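Local coordinates for inositol monophosphatase family protein (Staphylococcus aureus, PDB 5I3S) that probably hydrolyses small phosphate monoesters such as inositol monophosphate and has the sugar phosphatase fold, at residues D144-Q149 and H247-N252; I152-N157 and A198-R203; N225-P230 and A261-H266. All coordinates share one frame; numbering follows the deposited sequence.

Interaction 1 of 3, residues D144-Q149 and H247-N252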
# COMPACT_ATOMS: atom_id res chain seq x y z
N ASP A 144 17.85 5.25 13.02
CA ASP A 144 16.84 6.00 13.74
C ASP A 144 16.17 7.10 12.89
O ASP A 144 16.81 7.75 12.06
CB ASP A 144 17.45 6.61 15.02
CG ASP A 144 17.73 5.53 16.13
OD1 ASP A 144 17.31 4.35 16.00
OD2 ASP A 144 18.37 5.89 17.15
N SER A 145 14.87 7.30 13.12
CA SER A 145 14.14 8.44 12.58
C SER A 145 13.34 9.07 13.70
O SER A 145 12.99 8.41 14.70
CB SER A 145 13.20 7.98 11.42
OG SER A 145 12.17 7.12 11.91
N ASN A 146 13.02 10.35 13.53
CA ASN A 146 11.94 10.97 14.32
C ASN A 146 10.56 10.73 13.68
O ASN A 146 10.45 10.64 12.44
CB ASN A 146 12.22 12.47 14.50
CG ASN A 146 13.59 12.71 15.16
OD1 ASN A 146 13.82 12.24 16.26
ND2 ASN A 146 14.51 13.37 14.44
N LEU A 147 9.53 10.66 14.52
CA LEU A 147 8.16 10.42 14.04
C LEU A 147 7.73 11.47 13.00
O LEU A 147 7.12 11.12 11.94
CB LEU A 147 7.14 10.38 15.19
CG LEU A 147 5.70 10.09 14.74
CD1 LEU A 147 5.53 8.73 14.07
CD2 LEU A 147 4.79 10.13 15.94
N ARG A 148 8.11 12.72 13.27
CA ARG A 148 7.82 13.89 12.41
C ARG A 148 8.32 13.77 10.96
O ARG A 148 7.80 14.42 10.09
CB ARG A 148 8.43 15.17 13.06
N GLN A 149 9.37 12.98 10.72
CA GLN A 149 9.86 12.65 9.38
C GLN A 149 9.63 11.19 8.98
O GLN A 149 10.25 10.71 8.07
CB GLN A 149 11.39 12.91 9.29
CG GLN A 149 11.75 14.35 8.94
CD GLN A 149 12.08 15.16 10.17
OE1 GLN A 149 12.99 14.79 10.95
NE2 GLN A 149 11.36 16.27 10.38
N HIS A 247 10.44 3.73 17.38
CA HIS A 247 9.77 2.85 18.29
C HIS A 247 9.74 3.44 19.71
O HIS A 247 8.66 3.53 20.30
CB HIS A 247 10.43 1.49 18.32
CG HIS A 247 9.68 0.49 19.12
ND1 HIS A 247 9.71 0.47 20.50
CD2 HIS A 247 8.87 -0.52 18.75
CE1 HIS A 247 8.97 -0.52 20.95
NE2 HIS A 247 8.44 -1.14 19.90
N GLN A 248 10.88 3.88 20.23
CA GLN A 248 10.92 4.46 21.59
C GLN A 248 10.14 5.77 21.72
O GLN A 248 9.48 5.97 22.72
CB GLN A 248 12.38 4.52 22.19
CG GLN A 248 13.41 5.53 21.66
CD GLN A 248 14.90 5.13 21.84
OE1 GLN A 248 15.83 5.76 21.26
NE2 GLN A 248 15.14 4.07 22.61
N GLU A 249 10.14 6.64 20.69
CA GLU A 249 9.28 7.86 20.68
C GLU A 249 7.76 7.54 20.63
O GLU A 249 6.96 8.18 21.33
CB GLU A 249 9.65 8.75 19.49
CG GLU A 249 8.93 10.11 19.37
CD GLU A 249 9.30 10.85 18.12
OE1 GLU A 249 10.11 10.33 17.28
OE2 GLU A 249 8.72 11.95 17.90
N ILE A 250 7.35 6.61 19.77
CA ILE A 250 5.92 6.27 19.72
C ILE A 250 5.49 5.65 21.06
O ILE A 250 4.44 6.02 21.59
CB ILE A 250 5.54 5.30 18.56
CG1 ILE A 250 5.80 5.95 17.21
CG2 ILE A 250 4.06 4.93 18.64
CD1 ILE A 250 5.83 4.98 16.06
N SER A 251 6.25 4.68 21.56
CA SER A 251 5.90 4.03 22.82
C SER A 251 5.95 5.06 23.97
O SER A 251 4.95 5.25 24.66
CB SER A 251 6.78 2.81 23.07
OG SER A 251 6.27 2.01 24.15
N ASN A 252 7.08 5.78 24.11
CA ASN A 252 7.36 6.65 25.30
C ASN A 252 6.52 7.93 25.38
O ASN A 252 5.99 8.28 26.42
O HOH W 1 9.17 13.78 15.86
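The carboxylate of Glu-249 is the flat group that meets Leu-147. Its OE1 takes the backbone N of Leu-147 on the syn side, the donor lying 31° out of the carboxylate plane, and OE1 and Leu-147 N are 2.8 Å apart with an N-H...O angle of 159°. The second oxygen, OE2, stands 3.5 Å from CB of Leu-147 and receives a hydrogen bond from a water, which in turn accepts from Arg-148 N at 3.0 Å. The carboxylate thus holds two successive backbone amides, one directly and one through the water, and both of its oxygens are engaged. Glu-249 reaches this far because CG is anti to the backbone N (chi1 -176°) and the chain beyond it is extended. Leu-147 and Arg-148 form a short 3-10 turn, in the loop that leads from strand 137-138 to strand 151-153, and Glu-249 lies on helix 244-255, so the carboxylate ties that turn to the helix. Asn-146 CA lies 3.5 Å from Glu-249 OE1. Beside the polar pair the contact becomes apolar: CD1 of Leu-147 meets CG1 of Ile-250 at 4.2 Å, and both side chains also touch Ile-171 of helix 164-174. Upstream in the same loop, Asp-144 OD1 accepts from Gly-245 N and Ser-145 OG bonds with Asn-243 ND2, two further links near the start of the helix.

Interaction 2 of 3, residues I152-N157 and A198-R203; sequences IGINPN and AYMTPR. With PO4 (phosphate ion), chain E.
Two neighbouring parallel strands of the five-stranded mixed sheet, 151-153 and 198-201, meet here beside a bound phosphate ion, probably carried over from crystallisation. Gly-153 carries both backbone bonds: its N donates to Ala-198 O at 2.6 Å, and its O accepts from Met-200 N at 3.0 Å. The same two carbonyl oxygens also receive CA-H...O contacts, Ala-198 O from Ile-152 and Gly-153 O from Tyr-199. Gly-153 has no side chain, and the Tyr-199 ring makes use of this: a CB on Gly-153 would lie a tight 3.1 Å from CD1 of Tyr-199. The same CD1 is 3.4 Å from Gly-153 O. The phenol of Tyr-199 then donates from OH to O4 of the phosphate at 2.6 Å, with O4 near the plane of the ring, at its edge. A water extends this link: it donates to the phosphate O4 and to Met-200 O, and accepts from Asn-155 N.

On the other face, Met-200 meets two isoleucines. Its CG sits between the backbone N and the carbonyl carbon (chi1 62°), 4.0 Å from CD1 of Ile-154, and the bent chain brings CE to 4.0 Å from CD1 of Ile-152; both isoleucines cross the methionine obliquely. Helix 164-174 covers this face through Ile-171 and Phe-168, whereas helix 184-193 packs on Tyr-199. Strand 177-179 flanks Ile-152 and strand 237-242 flanks Tyr-199, while Pro-156 of the second subunit packs on Ile-154.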
# COMPACT_ATOMS: atom_id res chain seq x y z
N ILE A 152 4.39 5.77 8.46
CA ILE A 152 3.96 4.67 9.27
C ILE A 152 2.87 3.89 8.61
O ILE A 152 2.10 4.43 7.83
CB ILE A 152 3.40 5.14 10.64
CG1 ILE A 152 2.08 5.91 10.50
CG2 ILE A 152 4.45 6.04 11.32
CD1 ILE A 152 1.52 6.35 11.82
N GLY A 153 2.81 2.62 8.97
CA GLY A 153 1.81 1.73 8.51
C GLY A 153 0.74 1.58 9.56
O GLY A 153 1.06 1.23 10.70
N ILE A 154 -0.52 1.82 9.17
CA ILE A 154 -1.64 1.63 10.06
C ILE A 154 -2.93 1.59 9.25
O ILE A 154 -3.16 2.48 8.43
CB ILE A 154 -1.71 2.74 11.14
CG1 ILE A 154 -2.84 2.47 12.13
CG2 ILE A 154 -1.89 4.14 10.55
CD1 ILE A 154 -2.82 3.45 13.30
N ASN A 155 -3.75 0.58 9.45
CA ASN A 155 -5.02 0.48 8.66
C ASN A 155 -5.94 1.62 9.08
O ASN A 155 -6.10 1.86 10.27
CB ASN A 155 -5.69 -0.87 8.78
CG ASN A 155 -6.72 -1.15 7.69
OD1 ASN A 155 -6.62 -2.12 6.93
ND2 ASN A 155 -7.74 -0.41 7.68
N PRO A 156 -6.50 2.37 8.12
CA PRO A 156 -7.51 3.39 8.47
C PRO A 156 -8.65 2.93 9.42
O PRO A 156 -9.16 3.73 10.20
CB PRO A 156 -8.10 3.77 7.10
CG PRO A 156 -6.95 3.57 6.13
CD PRO A 156 -6.18 2.38 6.68
N ASN A 157 -9.14 1.72 9.27
CA ASN A 157 -10.16 1.18 10.21
C ASN A 157 -9.90 1.32 11.72
O ASN A 157 -10.85 1.35 12.50
CB ASN A 157 -10.45 -0.30 9.92
CG ASN A 157 -11.32 -0.48 8.71
OD1 ASN A 157 -12.53 -0.29 8.81
ND2 ASN A 157 -10.73 -0.84 7.57
N ALA A 198 7.65 2.77 10.70
CA ALA A 198 6.96 1.93 11.66
C ALA A 198 5.62 1.41 11.13
O ALA A 198 5.05 1.95 10.19
CB ALA A 198 6.73 2.70 12.94
N TYR A 199 5.13 0.37 11.82
CA TYR A 199 3.89 -0.29 11.54
C TYR A 199 3.24 -0.66 12.90
O TYR A 199 3.92 -1.05 13.86
CB TYR A 199 4.16 -1.56 10.72
CG TYR A 199 2.96 -2.45 10.61
CD1 TYR A 199 1.79 -2.00 9.97
CD2 TYR A 199 2.96 -3.75 11.12
CE1 TYR A 199 0.67 -2.80 9.85
CE2 TYR A 199 1.84 -4.57 11.03
CZ TYR A 199 0.69 -4.10 10.36
OH TYR A 199 -0.47 -4.86 10.29
N MET A 200 1.91 -0.61 12.96
CA MET A 200 1.21 -0.96 14.16
C MET A 200 -0.19 -1.50 13.83
O MET A 200 -0.81 -1.18 12.75
CB MET A 200 1.17 0.27 15.12
CG MET A 200 0.43 1.47 14.55
SD MET A 200 1.03 3.10 15.05
CE MET A 200 2.53 3.19 14.10
N THR A 201 -0.67 -2.34 14.74
CA THR A 201 -2.03 -2.86 14.69
C THR A 201 -2.36 -3.34 16.09
O THR A 201 -1.46 -3.80 16.79
CB THR A 201 -2.22 -4.03 13.68
OG1 THR A 201 -3.51 -4.64 13.85
CG2 THR A 201 -1.15 -5.14 13.85
N PRO A 202 -3.64 -3.27 16.48
CA PRO A 202 -4.06 -3.79 17.80
C PRO A 202 -4.12 -5.29 17.90
O PRO A 202 -4.23 -5.78 19.01
CB PRO A 202 -5.49 -3.26 17.95
CG PRO A 202 -5.92 -2.93 16.51
CD PRO A 202 -4.70 -2.48 15.82
N ARG A 203 -4.06 -6.05 16.80
CA ARG A 203 -4.29 -7.50 16.90
C ARG A 203 -3.59 -8.24 15.77
O ARG A 203 -3.84 -7.95 14.63
CB ARG A 203 -5.80 -7.83 16.80
P PO4 E . -3.10 -3.95 7.82
O1 PO4 E . -2.34 -5.06 7.13
O2 PO4 E . -4.56 -4.19 7.72
O3 PO4 E . -2.70 -2.66 7.11
O4 PO4 E . -2.64 -3.87 9.26
O HOH W 2 -3.01 -1.78 11.11

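Interaction 3 of 3, residues N225-P230 and A261-H266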
# COMPACT_ATOMS: atom_id res chain seq x y z
N ASN A 225 4.53 -5.13 21.83
CA ASN A 225 3.12 -4.88 21.72
C ASN A 225 2.92 -3.42 22.09
O ASN A 225 3.93 -2.68 22.26
CB ASN A 225 2.32 -5.87 22.57
CG ASN A 225 2.33 -5.58 24.04
OD1 ASN A 225 3.00 -4.70 24.55
ND2 ASN A 225 1.58 -6.37 24.74
N LEU A 226 1.65 -2.99 22.15
CA LEU A 226 1.33 -1.59 22.40
C LEU A 226 1.62 -1.13 23.83
O LEU A 226 1.67 0.09 24.07
CB LEU A 226 -0.10 -1.28 22.03
CG LEU A 226 -0.45 -1.39 20.52
CD1 LEU A 226 -1.94 -1.24 20.32
CD2 LEU A 226 0.31 -0.43 19.61
N LEU A 227 1.81 -2.08 24.75
CA LEU A 227 2.20 -1.79 26.13
C LEU A 227 3.72 -1.88 26.32
O LEU A 227 4.17 -1.85 27.45
CB LEU A 227 1.53 -2.79 27.06
CG LEU A 227 0.03 -2.87 26.89
CD1 LEU A 227 -0.60 -3.94 27.80
CD2 LEU A 227 -0.57 -1.49 27.16
N GLY A 228 4.48 -2.07 25.23
CA GLY A 228 5.93 -2.28 25.29
C GLY A 228 6.41 -3.66 25.74
O GLY A 228 7.56 -3.82 26.09
N GLU A 229 5.51 -4.65 25.77
CA GLU A 229 5.86 -5.98 26.23
C GLU A 229 6.40 -6.77 25.04
O GLU A 229 5.98 -6.56 23.91
CB GLU A 229 4.64 -6.71 26.81
CG GLU A 229 3.83 -5.93 27.85
CD GLU A 229 2.46 -6.53 28.19
OE1 GLU A 229 1.86 -6.14 29.20
OE2 GLU A 229 1.95 -7.40 27.49
N PRO A 230 7.33 -7.69 25.27
CA PRO A 230 7.90 -8.43 24.14
C PRO A 230 6.90 -9.34 23.42
O PRO A 230 6.03 -9.89 24.07
CB PRO A 230 9.00 -9.31 24.80
CG PRO A 230 8.70 -9.30 26.29
CD PRO A 230 8.03 -7.97 26.55
N ALA A 261 -5.75 2.94 29.50
CA ALA A 261 -6.71 2.69 28.46
C ALA A 261 -6.25 1.56 27.52
O ALA A 261 -7.05 0.68 27.19
CB ALA A 261 -7.00 3.98 27.70
N LEU A 262 -4.96 1.56 27.12
CA LEU A 262 -4.44 0.44 26.34
C LEU A 262 -4.46 -0.87 27.13
O LEU A 262 -4.81 -1.94 26.56
CB LEU A 262 -3.02 0.70 25.83
CG LEU A 262 -2.88 1.75 24.73
CD1 LEU A 262 -1.43 2.18 24.62
CD2 LEU A 262 -3.35 1.19 23.40
N ILE A 263 -4.15 -0.82 28.44
CA ILE A 263 -4.25 -2.07 29.26
C ILE A 263 -5.66 -2.64 29.24
O ILE A 263 -5.85 -3.86 29.07
CB ILE A 263 -3.78 -1.90 30.73
CG1 ILE A 263 -2.25 -1.73 30.78
CG2 ILE A 263 -4.20 -3.06 31.60
CD1 ILE A 263 -1.85 -0.84 31.92
N GLN A 264 -6.63 -1.74 29.39
CA GLN A 264 -8.01 -2.18 29.46
C GLN A 264 -8.43 -2.81 28.12
O GLN A 264 -9.00 -3.88 28.12
CB GLN A 264 -8.95 -1.04 29.86
CG GLN A 264 -10.41 -1.44 29.72
CD GLN A 264 -11.31 -0.66 30.66
OE1 GLN A 264 -11.15 -0.73 31.89
NE2 GLN A 264 -12.27 0.08 30.09
N LEU A 265 -8.14 -2.14 27.00
CA LEU A 265 -8.36 -2.72 25.66
C LEU A 265 -7.73 -4.08 25.52
O LEU A 265 -8.40 -5.09 25.13
CB LEU A 265 -7.79 -1.81 24.57
CG LEU A 265 -8.52 -0.48 24.33
CD1 LEU A 265 -7.82 0.20 23.18
CD2 LEU A 265 -10.01 -0.66 24.02
N HIS A 266 -6.46 -4.13 25.87
CA HIS A 266 -5.71 -5.38 25.82
C HIS A 266 -6.38 -6.51 26.61
O HIS A 266 -6.53 -7.61 26.09
CB HIS A 266 -4.27 -5.14 26.31
CG HIS A 266 -3.40 -6.33 26.20
ND1 HIS A 266 -2.56 -6.54 25.12
CD2 HIS A 266 -3.28 -7.42 26.99
CE1 HIS A 266 -1.93 -7.69 25.28
NE2 HIS A 266 -2.36 -8.25 26.40
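Leu-227 packs against three side chains of helix 259-270. Its CD2 presses on CB of Leu-262 at 3.5 Å, the two leucines running antiparallel alongside each other, and reaches CG1 of Ile-263 at 4.0 Å. The other methyl, CD1, lies over one face of the His-266 imidazole, 4.0 Å above the plane and displaced from the ring centre. CG of His-266 is anti to the backbone N (chi1 -176°), which brings it beside that methyl. Deeper in, the Leu-226 and Leu-262 side chains cross at about a right angle, CD1 of the first 4.2 Å from CD2 of the second; both leucines also touch Leu-255 of helix 244-255.

What positions Leu-227 is the turn itself. OD1 of Asn-225 accepts from Leu-227 N at 2.9 Å and from Glu-229 N at 2.8 Å, the two donors approaching from opposite faces of the amide plane, so one oxygen clasps the turn twice. The amide nitrogen ND2 of the same side chain donates to OE2 of Glu-229, which it meets from above the carboxylate plane, and also bonds to Asn-237 OD1. It lies 3.8 Å from CE1 of His-266, the amide and ring planes being 71° apart. The nearby Glu-229 carboxylate could favour a protonated imidazole. His-266 further meets the ring of Phe-270.

From Asn-225 to Gly-228 the backbone is a type I beta turn, and Asn-225 adds an Asx turn. The turn opens the loop that runs from strand 222-224 to strand 237-242, and it seats the C-terminal helix 259-270 against that end of the sheet.

Overall arrangement
All three contacts gather around the five-stranded mixed sheet. Interaction 2 is buried within it, on strands 151-153 and 198-201, and along the chain both its segments fall between those of interaction 1. The two meet directly, Leu-147 on Ile-152 and Ile-250 on both Ala-198 and Met-200, with centres about 15 Å apart. Interaction 3 follows interaction 2 in sequence, touches it where Pro-202 packs on Leu-226, and lies about 14 Å from it between centres. Interactions 1 and 3, their centres about 18 Å apart, alternate along the chain and use the successive helices 244-255 and 259-270. Together they bind loops and C-terminal helices to one sheet, whose central strand, 198-201, bonds the phosphate through Tyr-199.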